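Local atomic coordinates of prephenate dehydratase (Chlorobium tepidum TLS, PDB entry 2QMX), a protein that catalyses the conversion of prephenate to phenylpyruvate, a late step in phenylalanine biosynthesis, and is inhibited by the end product L-phenylalanine. Residues A[24-28]-A[189-193]; A[73-77]-A[177-182]; A[85-91]-A[159-165]. All blocks are in the same frame, centred on the assembly; numbering follows the deposited sequence.

Interaction 1 (A[24-28]-A[189-193])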
loop_
_atom_site.group_PDB
_atom_site.type_symbol
_atom_site.label_atom_id
_atom_site.label_comp_id
_atom_site.label_asym_id
_atom_site.label_seq_id
_atom_site.Cartn_x
_atom_site.Cartn_y
_atom_site.Cartn_z
ATOM N N LEU A 24 -3.856 6.825 20.851
ATOM C CA LEU A 24 -4.572 7.773 21.690
ATOM C C LEU A 24 -6.079 7.617 21.803
ATOM O O LEU A 24 -6.620 7.925 22.885
ATOM C CB LEU A 24 -4.244 9.219 21.327
ATOM C CG LEU A 24 -2.956 9.847 21.863
ATOM C CD1 LEU A 24 -2.832 11.200 21.222
ATOM C CD2 LEU A 24 -2.853 9.938 23.442
ATOM N N ARG A 25 -6.737 7.121 20.744
ATOM C CA ARG A 25 -8.204 6.912 20.768
ATOM C C ARG A 25 -8.536 5.717 21.667
ATOM O O ARG A 25 -9.637 5.621 22.209
ATOM C CB ARG A 25 -8.779 6.708 19.354
ATOM C CG ARG A 25 -8.011 7.457 18.242
ATOM C CD ARG A 25 -8.675 8.565 17.426
ATOM N NE ARG A 25 -9.419 8.046 16.288
ATOM C CZ ARG A 25 -9.585 8.577 15.052
ATOM N NH1 ARG A 25 -8.998 9.708 14.605
ATOM N NH2 ARG A 25 -10.373 7.909 14.231
ATOM N N PHE A 26 -7.531 4.852 21.859
ATOM C CA PHE A 26 -7.593 3.685 22.770
ATOM C C PHE A 26 -6.886 3.729 24.131
ATOM O O PHE A 26 -7.362 3.083 25.072
ATOM C CB PHE A 26 -7.172 2.442 22.029
ATOM C CG PHE A 26 -7.925 2.254 20.761
ATOM C CD1 PHE A 26 -9.191 1.666 20.780
ATOM C CD2 PHE A 26 -7.381 2.656 19.547
ATOM C CE1 PHE A 26 -9.901 1.484 19.615
ATOM C CE2 PHE A 26 -8.108 2.473 18.327
ATOM C CZ PHE A 26 -9.366 1.885 18.378
ATOM N N GLY A 27 -5.771 4.457 24.257
ATOM C CA GLY A 27 -5.075 4.504 25.546
ATOM C C GLY A 27 -3.714 5.184 25.566
ATOM O O GLY A 27 -3.494 6.204 24.904
ATOM N N GLU A 28 -2.806 4.614 26.345
ATOM C CA GLU A 28 -1.509 5.207 26.557
ATOM C C GLU A 28 -0.536 4.591 25.555
ATOM O O GLU A 28 -0.290 3.380 25.573
ATOM C CB GLU A 28 -1.069 5.052 28.022
ATOM C CG GLU A 28 -0.482 6.327 28.585
ATOM C CD GLU A 28 -1.529 7.471 28.821
ATOM O OE1 GLU A 28 -2.627 7.468 28.199
ATOM O OE2 GLU A 28 -1.242 8.375 29.650
ATOM N N HIS A 189 -10.966 -2.156 29.436
ATOM C CA HIS A 189 -9.811 -1.277 29.737
ATOM C C HIS A 189 -9.468 -0.255 28.629
ATOM O O HIS A 189 -8.672 0.636 28.863
ATOM C CB HIS A 189 -8.561 -2.046 30.237
ATOM C CG HIS A 189 -8.722 -2.707 31.588
ATOM N ND1 HIS A 189 -7.848 -3.670 32.057
ATOM C CD2 HIS A 189 -9.666 -2.566 32.555
ATOM C CE1 HIS A 189 -8.244 -4.090 33.249
ATOM N NE2 HIS A 189 -9.343 -3.432 33.577
ATOM N N LEU A 190 -10.081 -0.380 27.451
ATOM C CA LEU A 190 -10.015 0.629 26.362
ATOM C C LEU A 190 -10.504 1.998 26.852
ATOM O O LEU A 190 -11.403 2.073 27.731
ATOM C CB LEU A 190 -10.862 0.188 25.180
ATOM C CG LEU A 190 -10.134 -0.466 23.985
ATOM C CD1 LEU A 190 -8.961 -1.367 24.399
ATOM C CD2 LEU A 190 -11.063 -1.101 22.869
ATOM N N LYS A 191 -9.938 3.064 26.265
ATOM C CA LYS A 191 -10.260 4.467 26.629
ATOM C C LYS A 191 -11.737 4.804 26.403
ATOM O O LYS A 191 -12.364 5.451 27.193
ATOM C CB LYS A 191 -9.333 5.439 25.847
ATOM C CG LYS A 191 -9.492 6.933 26.162
ATOM C CD LYS A 191 -8.381 7.805 25.562
ATOM C CE LYS A 191 -7.040 7.544 26.256
ATOM N NZ LYS A 191 -5.883 8.466 26.034
ATOM N N VAL A 192 -12.259 4.363 25.272
ATOM C CA VAL A 192 -13.667 4.544 24.862
ATOM C C VAL A 192 -14.026 3.211 24.214
ATOM O O VAL A 192 -13.252 2.712 23.367
ATOM C CB VAL A 192 -13.839 5.640 23.762
ATOM C CG1 VAL A 192 -15.301 5.845 23.423
ATOM C CG2 VAL A 192 -13.212 6.956 24.161
ATOM N N ARG A 193 -15.184 2.678 24.610
ATOM C CA ARG A 193 -15.737 1.396 24.179
ATOM C C ARG A 193 -16.287 1.460 22.748
ATOM O O ARG A 193 -17.036 2.393 22.425
ATOM C CB ARG A 193 -16.829 0.977 25.168
ATOM C CG ARG A 193 -18.118 0.478 24.547
ATOM C CD ARG A 193 -18.969 -0.341 25.530
ATOM N NE ARG A 193 -19.694 -1.421 24.849
ATOM C CZ ARG A 193 -20.126 -2.528 25.454
ATOM N NH1 ARG A 193 -19.901 -2.694 26.756
ATOM N NH2 ARG A 193 -20.770 -3.468 24.759
#
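The K191 side chain leaves its backbone with CG opposite N (chi1 -177°) and bends once, at chi3 (-69°), running along the last residues of helix 18-26 to deliver its ammonium group to two backbone oxygens, those of L24 and G27. Both bonds are weak: NZ lies 3.3 Å from L24 O and 3.5 Å from G27 O. The carboxylate of E28 stands nearby, but its OE1 is 4.0 Å from K191 NZ, too far for a salt bridge. The main chain makes the firmer link, K191 N donating to F26 O at 2.8 Å from above the carbonyl plane.

This is a lysine lying over the C-terminal end of a helix, where carbonyl groups point outward and a positive charge is probably welcome. The helix belongs to the periplasmic-binding-protein-like region, and the loop holding K191 leads from strand 173-181 to strand 195-208, which runs on into the ACT domain.

Beneath the polar layer, L190 runs alongside F26, its CD2 3.9 Å from F26 CD1. The phenyl ring also packs on V51, A78 and T80 of the neighbouring sheet, while R25 NH2 is bonded to T80 OG1 and F81 O.

Interaction 2 (A[73-77]-A[177-182])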
loop_
_atom_site.group_PDB
_atom_site.type_symbol
_atom_site.label_atom_id
_atom_site.label_comp_id
_atom_site.label_asym_id
_atom_site.label_seq_id
_atom_site.Cartn_x
_atom_site.Cartn_y
_atom_site.Cartn_z
ATOM N N PRO A 73 -1.225 -14.812 17.812
ATOM C CA PRO A 73 -2.356 -15.235 18.633
ATOM C C PRO A 73 -3.024 -13.980 19.198
ATOM O O PRO A 73 -2.998 -13.671 20.393
ATOM C CB PRO A 73 -1.700 -16.097 19.709
ATOM C CG PRO A 73 -0.354 -15.496 19.863
ATOM C CD PRO A 73 0.060 -15.032 18.502
ATOM N N VAL A 74 -3.669 -13.304 18.297
ATOM C CA VAL A 74 -4.063 -11.978 18.509
ATOM C C VAL A 74 -5.554 -11.925 18.098
ATOM O O VAL A 74 -6.041 -12.883 17.491
ATOM C CB VAL A 74 -3.065 -11.164 17.666
ATOM C CG1 VAL A 74 -3.690 -10.351 16.621
ATOM C CG2 VAL A 74 -2.042 -10.440 18.587
ATOM N N VAL A 75 -6.279 -10.867 18.466
ATOM C CA VAL A 75 -7.703 -10.706 18.111
ATOM C C VAL A 75 -8.059 -9.202 17.985
ATOM O O VAL A 75 -7.739 -8.398 18.920
ATOM C CB VAL A 75 -8.644 -11.327 19.248
ATOM C CG1 VAL A 75 -8.693 -10.467 20.508
ATOM C CG2 VAL A 75 -10.048 -11.485 18.741
ATOM N N ILE A 76 -8.773 -8.829 16.918
ATOM C CA ILE A 76 -9.281 -7.471 16.855
ATOM C C ILE A 76 -10.469 -7.121 17.760
ATOM O O ILE A 76 -11.475 -7.844 17.859
ATOM C CB ILE A 76 -9.373 -6.847 15.402
ATOM C CG1 ILE A 76 -10.609 -5.983 15.266
ATOM C CG2 ILE A 76 -9.108 -7.794 14.230
ATOM C CD1 ILE A 76 -10.248 -4.577 14.949
ATOM N N LEU A 77 -10.331 -6.001 18.427
ATOM C CA LEU A 77 -11.267 -5.509 19.387
ATOM C C LEU A 77 -11.976 -4.231 18.909
ATOM O O LEU A 77 -13.013 -3.868 19.442
ATOM C CB LEU A 77 -10.457 -5.134 20.613
ATOM C CG LEU A 77 -9.892 -6.164 21.582
ATOM C CD1 LEU A 77 -9.686 -5.472 22.984
ATOM C CD2 LEU A 77 -10.776 -7.426 21.723
ATOM N N PHE A 177 -6.656 -1.304 13.288
ATOM C CA PHE A 177 -7.322 -2.291 14.096
ATOM C C PHE A 177 -6.617 -2.221 15.422
ATOM O O PHE A 177 -5.367 -2.319 15.420
ATOM C CB PHE A 177 -7.061 -3.736 13.590
ATOM C CG PHE A 177 -7.896 -4.183 12.416
ATOM C CD1 PHE A 177 -9.236 -3.746 12.251
ATOM C CD2 PHE A 177 -7.356 -5.088 11.532
ATOM C CE1 PHE A 177 -9.989 -4.189 11.241
ATOM C CE2 PHE A 177 -8.119 -5.532 10.404
ATOM C CZ PHE A 177 -9.449 -5.097 10.301
ATOM N N CYS A 178 -7.391 -2.070 16.532
ATOM C CA CYS A 178 -6.840 -2.179 17.900
ATOM C C CYS A 178 -6.933 -3.631 18.287
ATOM O O CYS A 178 -7.964 -4.275 18.056
ATOM C CB CYS A 178 -7.632 -1.312 18.863
ATOM S SG CYS A 178 -7.086 -1.545 20.584
ATOM N N ILE A 179 -5.868 -4.189 18.836
ATOM C CA ILE A 179 -5.790 -5.638 18.940
ATOM C C ILE A 179 -5.343 -6.006 20.302
ATOM O O ILE A 179 -4.743 -5.212 20.923
ATOM C CB ILE A 179 -4.830 -6.297 17.893
ATOM C CG1 ILE A 179 -3.425 -5.642 17.934
ATOM C CG2 ILE A 179 -5.455 -6.184 16.592
ATOM C CD1 ILE A 179 -2.191 -6.524 17.717
ATOM N N ALA A 180 -5.645 -7.207 20.759
ATOM C CA ALA A 180 -5.176 -7.715 22.017
ATOM C C ALA A 180 -4.769 -9.197 21.760
ATOM O O ALA A 180 -4.883 -9.674 20.637
ATOM C CB ALA A 180 -6.290 -7.594 23.070
ATOM N N HIS A 181 -4.280 -9.901 22.775
ATOM C CA HIS A 181 -4.020 -11.353 22.721
ATOM C C HIS A 181 -5.348 -12.032 22.740
ATOM O O HIS A 181 -6.257 -11.557 23.381
ATOM C CB HIS A 181 -3.191 -11.813 23.944
ATOM C CG HIS A 181 -2.651 -13.216 23.818
ATOM N ND1 HIS A 181 -1.314 -13.483 23.600
ATOM C CD2 HIS A 181 -3.269 -14.423 23.880
ATOM C CE1 HIS A 181 -1.133 -14.794 23.547
ATOM N NE2 HIS A 181 -2.306 -15.385 23.696
ATOM N N GLU A 182 -5.476 -13.113 21.978
ATOM C CA GLU A 182 -6.761 -13.793 21.801
ATOM C C GLU A 182 -7.257 -14.408 23.114
ATOM O O GLU A 182 -8.427 -14.659 23.258
ATOM C CB GLU A 182 -6.604 -14.902 20.793
ATOM C CG GLU A 182 -5.470 -15.798 21.188
ATOM C CD GLU A 182 -5.205 -16.873 20.227
ATOM O OE1 GLU A 182 -5.464 -16.662 19.030
ATOM O OE2 GLU A 182 -4.725 -17.931 20.671
#
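Strands 74-77 and 177-181 run antiparallel, their directions 139° apart, and V75 and A180 form a hydrogen-bonded pair at the middle, V75 N to A180 O at 2.8 Å with the return bond from A180 N to V75 O. The two are adjacent strands of the large mixed sheet that runs through the chain, 177-181 lying between 74-83 and 49-56. A further bond, L77 N to C178 O, is nearly straight and carries the pairing past I76 and I179.

On the face of I76 and I179, CG2 of I76 sits over one face of the F177 ring, 4.3 Å from its centroid, a CH-pi contact; the placing of I76 CD1 beside the same ring is doubtful. Y278 meets this ring edge-to-face, and L69 of helix 63-71 packs against V74, F177 and I179. V74 CG2 touches I179 CD1 at 4.0 Å. On the face of V75 and A180, the methyl of A180 meets CD1 of L77, also at 4.0 Å.

Where strand 173-181 ends and strand 74-83 begins, the E182 side chain lies along P73: a chi1 of 53° sets CG over the proline, and the chain, extended beyond CG, carries CD to 3.6 Å from P73 CB. E182 N donates to P73 O at 3.0 Å, and that same oxygen lies 3.4 Å above the plane of the H181 ring, over its centre.

Interaction 3 (A[85-91]-A[159-165])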
loop_
_atom_site.group_PDB
_atom_site.type_symbol
_atom_site.label_atom_id
_atom_site.label_comp_id
_atom_site.label_asym_id
_atom_site.label_seq_id
_atom_site.Cartn_x
_atom_site.Cartn_y
_atom_site.Cartn_z
ATOM N N GLU A 85 -4.193 14.183 7.495
ATOM C CA GLU A 85 -4.165 15.538 6.959
ATOM C C GLU A 85 -2.861 16.285 7.290
ATOM O O GLU A 85 -2.552 16.506 8.432
ATOM C CB GLU A 85 -5.412 16.321 7.396
ATOM C CG GLU A 85 -5.943 16.065 8.840
ATOM C CD GLU A 85 -6.838 17.266 9.322
ATOM O OE1 GLU A 85 -7.913 17.527 8.668
ATOM O OE2 GLU A 85 -6.433 17.968 10.328
ATOM N N HIS A 86 -2.092 16.673 6.290
ATOM C CA HIS A 86 -0.824 17.254 6.568
ATOM C C HIS A 86 -0.973 18.651 6.989
ATOM O O HIS A 86 -1.859 19.354 6.496
ATOM C CB HIS A 86 0.097 17.139 5.388
ATOM C CG HIS A 86 0.423 15.722 5.062
ATOM N ND1 HIS A 86 0.531 14.752 6.041
ATOM C CD2 HIS A 86 0.629 15.096 3.876
ATOM C CE1 HIS A 86 0.801 13.592 5.465
ATOM N NE2 HIS A 86 0.867 13.772 4.154
ATOM N N CYS A 87 -0.135 19.040 7.952
ATOM C CA CYS A 87 0.064 20.441 8.266
ATOM C C CYS A 87 1.468 20.817 7.932
ATOM O O CYS A 87 2.416 20.058 8.158
ATOM C CB CYS A 87 -0.207 20.765 9.740
ATOM S SG CYS A 87 -1.872 20.353 10.290
ATOM N N LEU A 88 1.590 22.021 7.385
ATOM C CA LEU A 88 2.872 22.649 7.201
ATOM C C LEU A 88 3.073 23.456 8.461
ATOM O O LEU A 88 2.164 24.106 8.956
ATOM C CB LEU A 88 2.839 23.525 5.967
ATOM C CG LEU A 88 4.066 24.391 5.802
ATOM C CD1 LEU A 88 5.226 23.563 5.361
ATOM C CD2 LEU A 88 3.736 25.501 4.795
ATOM N N LEU A 89 4.277 23.420 8.979
ATOM C CA LEU A 89 4.434 23.562 10.385
ATOM C C LEU A 89 5.775 24.239 10.618
ATOM O O LEU A 89 6.820 23.719 10.185
ATOM C CB LEU A 89 4.418 22.154 10.973
ATOM C CG LEU A 89 3.681 21.667 12.233
ATOM C CD1 LEU A 89 2.326 22.366 12.548
ATOM C CD2 LEU A 89 3.551 20.141 12.170
ATOM N N GLY A 90 5.731 25.394 11.287
ATOM C CA GLY A 90 6.909 26.223 11.526
ATOM C C GLY A 90 7.095 26.551 12.994
ATOM O O GLY A 90 6.254 26.187 13.828
ATOM N N LEU A 91 8.201 27.233 13.318
ATOM C CA LEU A 91 8.464 27.670 14.688
ATOM C C LEU A 91 7.603 28.907 14.979
ATOM O O LEU A 91 7.127 29.552 14.045
ATOM C CB LEU A 91 9.959 27.943 14.888
ATOM C CG LEU A 91 10.853 26.747 15.261
ATOM C CD1 LEU A 91 12.288 26.944 14.831
ATOM C CD2 LEU A 91 10.809 26.433 16.765
ATOM N N LEU A 159 5.055 23.878 17.685
ATOM C CA LEU A 159 5.134 24.542 16.388
ATOM C C LEU A 159 3.790 25.243 16.085
ATOM O O LEU A 159 2.785 24.913 16.739
ATOM C CB LEU A 159 5.489 23.480 15.307
ATOM C CG LEU A 159 6.936 23.177 14.813
ATOM C CD1 LEU A 159 8.078 23.943 15.521
ATOM C CD2 LEU A 159 7.266 21.689 14.815
ATOM N N ASP A 160 3.773 26.197 15.138
ATOM C CA ASP A 160 2.514 26.715 14.548
ATOM C C ASP A 160 2.180 26.060 13.204
ATOM O O ASP A 160 3.090 25.738 12.444
ATOM C CB ASP A 160 2.547 28.252 14.380
ATOM C CG ASP A 160 2.919 28.976 15.684
ATOM O OD1 ASP A 160 2.774 28.330 16.764
ATOM O OD2 ASP A 160 3.366 30.155 15.635
ATOM N N ILE A 161 0.880 25.854 12.942
ATOM C CA ILE A 161 0.368 25.482 11.607
ATOM C C ILE A 161 0.501 26.675 10.699
ATOM O O ILE A 161 -0.038 27.757 10.997
ATOM C CB ILE A 161 -1.168 24.989 11.569
ATOM C CG1 ILE A 161 -2.163 26.062 12.086
ATOM C CG2 ILE A 161 -1.371 23.650 12.333
ATOM C CD1 ILE A 161 -2.688 27.131 11.045
ATOM N N LEU A 162 1.220 26.501 9.601
ATOM C CA LEU A 162 1.268 27.558 8.595
ATOM C C LEU A 162 0.167 27.359 7.574
ATOM O O LEU A 162 -0.328 28.329 6.999
ATOM C CB LEU A 162 2.646 27.670 7.924
ATOM C CG LEU A 162 3.650 28.701 8.484
ATOM C CD1 LEU A 162 2.955 29.908 9.139
ATOM C CD2 LEU A 162 4.631 28.108 9.464
ATOM N N LYS A 163 -0.244 26.098 7.395
ATOM C CA LYS A 163 -1.066 25.673 6.268
ATOM C C LYS A 163 -1.685 24.300 6.522
ATOM O O LYS A 163 -0.951 23.307 6.694
ATOM C CB LYS A 163 -0.154 25.587 5.039
ATOM C CG LYS A 163 -0.675 26.225 3.779
ATOM C CD LYS A 163 0.448 26.952 2.992
ATOM C CE LYS A 163 0.153 26.967 1.490
ATOM N NZ LYS A 163 -1.064 27.760 1.135
ATOM N N GLU A 164 -3.024 24.225 6.501
ATOM C CA GLU A 164 -3.773 22.943 6.584
ATOM C C GLU A 164 -4.174 22.352 5.198
ATOM O O GLU A 164 -4.098 23.044 4.173
ATOM C CB GLU A 164 -4.966 23.048 7.564
ATOM C CG GLU A 164 -4.655 23.875 8.834
ATOM C CD GLU A 164 -5.431 23.443 10.090
ATOM O OE1 GLU A 164 -5.250 22.278 10.542
ATOM O OE2 GLU A 164 -6.203 24.284 10.640
ATOM N N ASN A 165 -4.602 21.076 5.181
ATOM C CA ASN A 165 -4.736 20.268 3.944
ATOM C C ASN A 165 -3.659 20.567 2.914
ATOM O O ASN A 165 -3.977 21.062 1.832
ATOM C CB ASN A 165 -6.128 20.386 3.288
ATOM C CG ASN A 165 -6.308 19.407 2.076
ATOM O OD1 ASN A 165 -6.754 19.805 0.953
ATOM N ND2 ASN A 165 -5.930 18.125 2.296
#
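L88 faces two residues at once, L162 and K163, in a classic beta bulge. Its carbonyl oxygen takes a firm bond from L162 N at 2.7 Å. A second bond to L88 O, from K163 N, is weak at 3.5 Å. In return, L88 N gives an almost straight bond to K163 O at 2.9 Å. The side chain follows the same division: a chi1 of 171° turns CG of L88 away from its own N, and CD2 then reaches CB of both L162 and K163.

Past the bulge the pairing resumes one residue out of step. G90 and D160 exchange backbone bonds, and the CD2 methyl of L162 comes to 3.4 Å from G90 N, packing against the glycine backbone.

The strands lie at one side of a five-stranded mixed sheet in the binding-protein-like region: 160-163 is its edge strand and 87-90 the next one in, bonding on to A147 and A149 of strand 145-149. On the sheet face of L89 and I161, apolar groups form a row. I161 CG2 is 3.9 Å from both C87 SG and L89 CD1, and L89 CG is 4.0 Å from L159 CB, the two leucines crossing at about a right angle. With an alanine in place of L89, CG and both methyls would be gone, and a gap would probably open between L159 and I161, leaving I161 CG2 without its leucine partner.

L159 continues the row to L91, CD1 to CD2 at 3.9 Å, and V137 of helix 130-139 packs against both of these leucines. At the far end E85 and E164 bring like charges near each other, though E85 has a salt bridge to K83.

The three contacts are nested along the chain: interaction 1 closes the widest loop, interaction 2 lies within it and interaction 3 is innermost. Interactions 1 and 2 have centres about 14 Å apart and touch directly, F26 CZ packing on C178 CB at 3.7 Å, joining helix 18-26 to strand 173-181 of the large sheet. Interaction 3 belongs to the five-stranded sheet, its centre about 34 Å from that of interaction 2 and about 27 Å from that of interaction 1. The chain crosses between the sheets twice, from strand 74-83 to 87-90 and back from 160-163 to 173-181. Such a double crossing is consistent with a two-lobed binding-protein fold, in which the lobes probably flank the active-site cleft.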